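Local structure of IroE-like serine hydrolase (Shewanella oneidensis, 3GFF) at residues A[212-215]-A[216-220]. The protein probably hydrolyses ester bonds, as a member of the esterase D family with an alpha/beta-hydrolase fold. Sequence-based numbering, arbitrary orientation.
Sequences VSSY and HKDLN
Asp218 meets Ser214 twice at the start of helix 215-230. It donates its backbone N to Ser214 O at 2.8 Å, and its carboxylate takes a second bond from the serine hydroxyl, Ser214 OG to Asp218 OD2, 3.0 Å. The hydroxyl approaches OD2 on the syn side but 34° out of the carboxylate plane. With chi1 at 58°, Ser214 OG sits between its own N and carbonyl carbon, turned to the aspartate. Ser214 occupies the N-cap position, but its hydroxyl makes no capping bond and serves the Asp218 carboxylate instead, an example of how side chains on the first turn can organise a helix start. Just before it, Ser213 forms an ST turn, its OG accepting from Tyr215 N at 3.3 Å. The buried His216 hydrogen-bonds through NE2 to Asp169, which would form a probable Ser-His-Asp triad with Ser145 and His247, as in other alpha/beta hydrolases. One turn into the helix, Leu219 N bonds to Tyr215 O (3.1 Å), and the leucine lies slantwise against the tyrosine ring, with CD1 over one face near its border and Leu219 CD2 3.4 Å from Tyr215 CE2. Trp173 touches both side chains, and Tyr215 OH is hydrogen-bonded to Ser176. Were Tyr215 an alanine, the Leu219 methyls would probably lose their aromatic partner and Ser176 its phenol mate. Further along, Asn220 ND2 reaches back to His216 O at 3.1 Å; His216 O lies in the plane of the Asn220 amide, while ND2 stands above the carbonyl plane and also bonds to Thr170 O.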
ATOM      1  N   VAL A 212      22.397   3.744  17.027  1.00 21.97           N
ATOM      2  CA  VAL A 212      21.647   4.964  16.754  1.00 22.53           C
ATOM      3  C   VAL A 212      22.562   5.867  15.952  1.00 22.17           C
ATOM      4  O   VAL A 212      23.555   6.404  16.462  1.00 21.45           O
ATOM      5  CB  VAL A 212      21.126   5.610  18.045  1.00 22.41           C
ATOM      6  CG1 VAL A 212      20.445   6.948  17.775  1.00 22.82           C
ATOM      7  CG2 VAL A 212      20.152   4.655  18.691  1.00 22.79           C
ATOM      8  N   SER A 213      22.236   5.974  14.666  1.00 22.13           N
ATOM      9  CA  SER A 213      23.071   6.654  13.715  1.00 21.68           C
ATOM     10  C   SER A 213      22.353   6.797  12.378  1.00 22.66           C
ATOM     11  O   SER A 213      21.718   5.858  11.909  1.00 22.57           O
ATOM     12  CB  SER A 213      24.349   5.808  13.578  1.00 21.46           C
ATOM     13  OG  SER A 213      24.997   5.946  12.350  1.00 19.44           O
ATOM     14  N   SER A 214      22.503   7.951  11.737  1.00 23.73           N
ATOM     15  CA  SER A 214      21.894   8.198  10.437  1.00 24.27           C
ATOM     16  C   SER A 214      22.852   7.921   9.271  1.00 24.67           C
ATOM     17  O   SER A 214      22.579   8.329   8.153  1.00 24.58           O
ATOM     18  CB  SER A 214      21.353   9.644  10.375  1.00 24.90           C
ATOM     19  OG  SER A 214      22.387  10.567  10.616  1.00 25.76           O
ATOM     20  N   TYR A 215      23.936   7.188   9.528  1.00 24.44           N
ATOM     21  CA  TYR A 215      24.951   6.882   8.516  1.00 24.39           C
ATOM     22  C   TYR A 215      24.379   6.266   7.238  1.00 24.13           C
ATOM     23  O   TYR A 215      24.779   6.637   6.146  1.00 25.84           O
ATOM     24  CB  TYR A 215      25.999   5.949   9.133  1.00 24.79           C
ATOM     25  CG  TYR A 215      27.105   5.509   8.204  1.00 25.16           C
ATOM     26  CD1 TYR A 215      28.250   6.273   8.064  1.00 25.71           C
ATOM     27  CD2 TYR A 215      27.030   4.313   7.505  1.00 25.20           C
ATOM     28  CE1 TYR A 215      29.272   5.882   7.236  1.00 25.70           C
ATOM     29  CE2 TYR A 215      28.072   3.905   6.665  1.00 25.52           C
ATOM     30  CZ  TYR A 215      29.187   4.705   6.544  1.00 25.23           C
ATOM     31  OH  TYR A 215      30.252   4.345   5.755  1.00 24.96           O
ATOM     32  N   HIS A 216      23.476   5.300   7.388  1.00 23.64           N
ATOM     33  CA  HIS A 216      22.805   4.645   6.258  1.00 24.11           C
ATOM     34  C   HIS A 216      21.958   5.670   5.455  1.00 23.79           C
ATOM     35  O   HIS A 216      22.004   5.699   4.214  1.00 22.91           O
ATOM     36  CB  HIS A 216      21.970   3.459   6.807  1.00 23.16           C
ATOM     37  CG  HIS A 216      20.814   3.046   5.946  1.00 23.67           C
ATOM     38  ND1 HIS A 216      20.961   2.467   4.700  1.00 21.52           N
ATOM     39  CD2 HIS A 216      19.479   3.067   6.195  1.00 23.68           C
ATOM     40  CE1 HIS A 216      19.771   2.174   4.218  1.00 21.72           C
ATOM     41  NE2 HIS A 216      18.854   2.563   5.086  1.00 21.78           N
ATOM     42  N   LYS A 217      21.172   6.479   6.162  1.00 22.93           N
ATOM     43  CA  LYS A 217      20.348   7.504   5.510  1.00 23.02           C
ATOM     44  C   LYS A 217      21.219   8.535   4.782  1.00 23.53           C
ATOM     45  O   LYS A 217      20.943   8.888   3.630  1.00 24.22           O
ATOM     46  CB  LYS A 217      19.467   8.214   6.520  1.00 23.12           C
ATOM     47  CG  LYS A 217      18.721   9.417   5.933  1.00 23.19           C
ATOM     48  CD  LYS A 217      17.807  10.088   6.892  1.00 22.77           C
ATOM     49  CE  LYS A 217      18.511  10.939   7.873  1.00 22.71           C
ATOM     50  NZ  LYS A 217      17.523  11.978   8.313  1.00 20.92           N
ATOM     51  N   ASP A 218      22.281   8.990   5.436  1.00 23.03           N
ATOM     52  CA  ASP A 218      23.158  10.006   4.848  1.00 23.98           C
ATOM     53  C   ASP A 218      23.834   9.525   3.565  1.00 23.86           C
ATOM     54  O   ASP A 218      23.927  10.291   2.605  1.00 24.10           O
ATOM     55  CB  ASP A 218      24.168  10.536   5.879  1.00 25.16           C
ATOM     56  CG  ASP A 218      23.497  11.115   7.088  1.00 25.16           C
ATOM     57  OD1 ASP A 218      22.338  11.539   6.941  1.00 27.39           O
ATOM     58  OD2 ASP A 218      24.104  11.143   8.186  1.00 25.86           O
ATOM     59  N   LEU A 219      24.275   8.264   3.535  1.00 24.05           N
ATOM     60  CA  LEU A 219      24.836   7.651   2.314  1.00 24.09           C
ATOM     61  C   LEU A 219      23.851   7.720   1.171  1.00 22.98           C
ATOM     62  O   LEU A 219      24.253   8.013   0.045  1.00 22.67           O
ATOM     63  CB  LEU A 219      25.259   6.183   2.540  1.00 24.64           C
ATOM     64  CG  LEU A 219      26.750   5.924   2.853  1.00 25.15           C
ATOM     65  CD1 LEU A 219      27.414   7.037   3.595  1.00 25.44           C
ATOM     66  CD2 LEU A 219      26.962   4.630   3.546  1.00 25.03           C
ATOM     67  N   ASN A 220      22.578   7.440   1.460  1.00 21.79           N
ATOM     68  CA  ASN A 220      21.519   7.519   0.445  1.00 21.85           C
ATOM     69  C   ASN A 220      21.236   8.926  -0.085  1.00 22.22           C
ATOM     70  O   ASN A 220      21.124   9.115  -1.293  1.00 20.50           O
ATOM     71  CB  ASN A 220      20.202   6.886   0.929  1.00 21.74           C
ATOM     72  CG  ASN A 220      20.156   5.376   0.696  1.00 21.02           C
ATOM     73  OD1 ASN A 220      19.684   4.936  -0.342  1.00 22.29           O
ATOM     74  ND2 ASN A 220      20.670   4.599   1.628  1.00 21.23           N
TER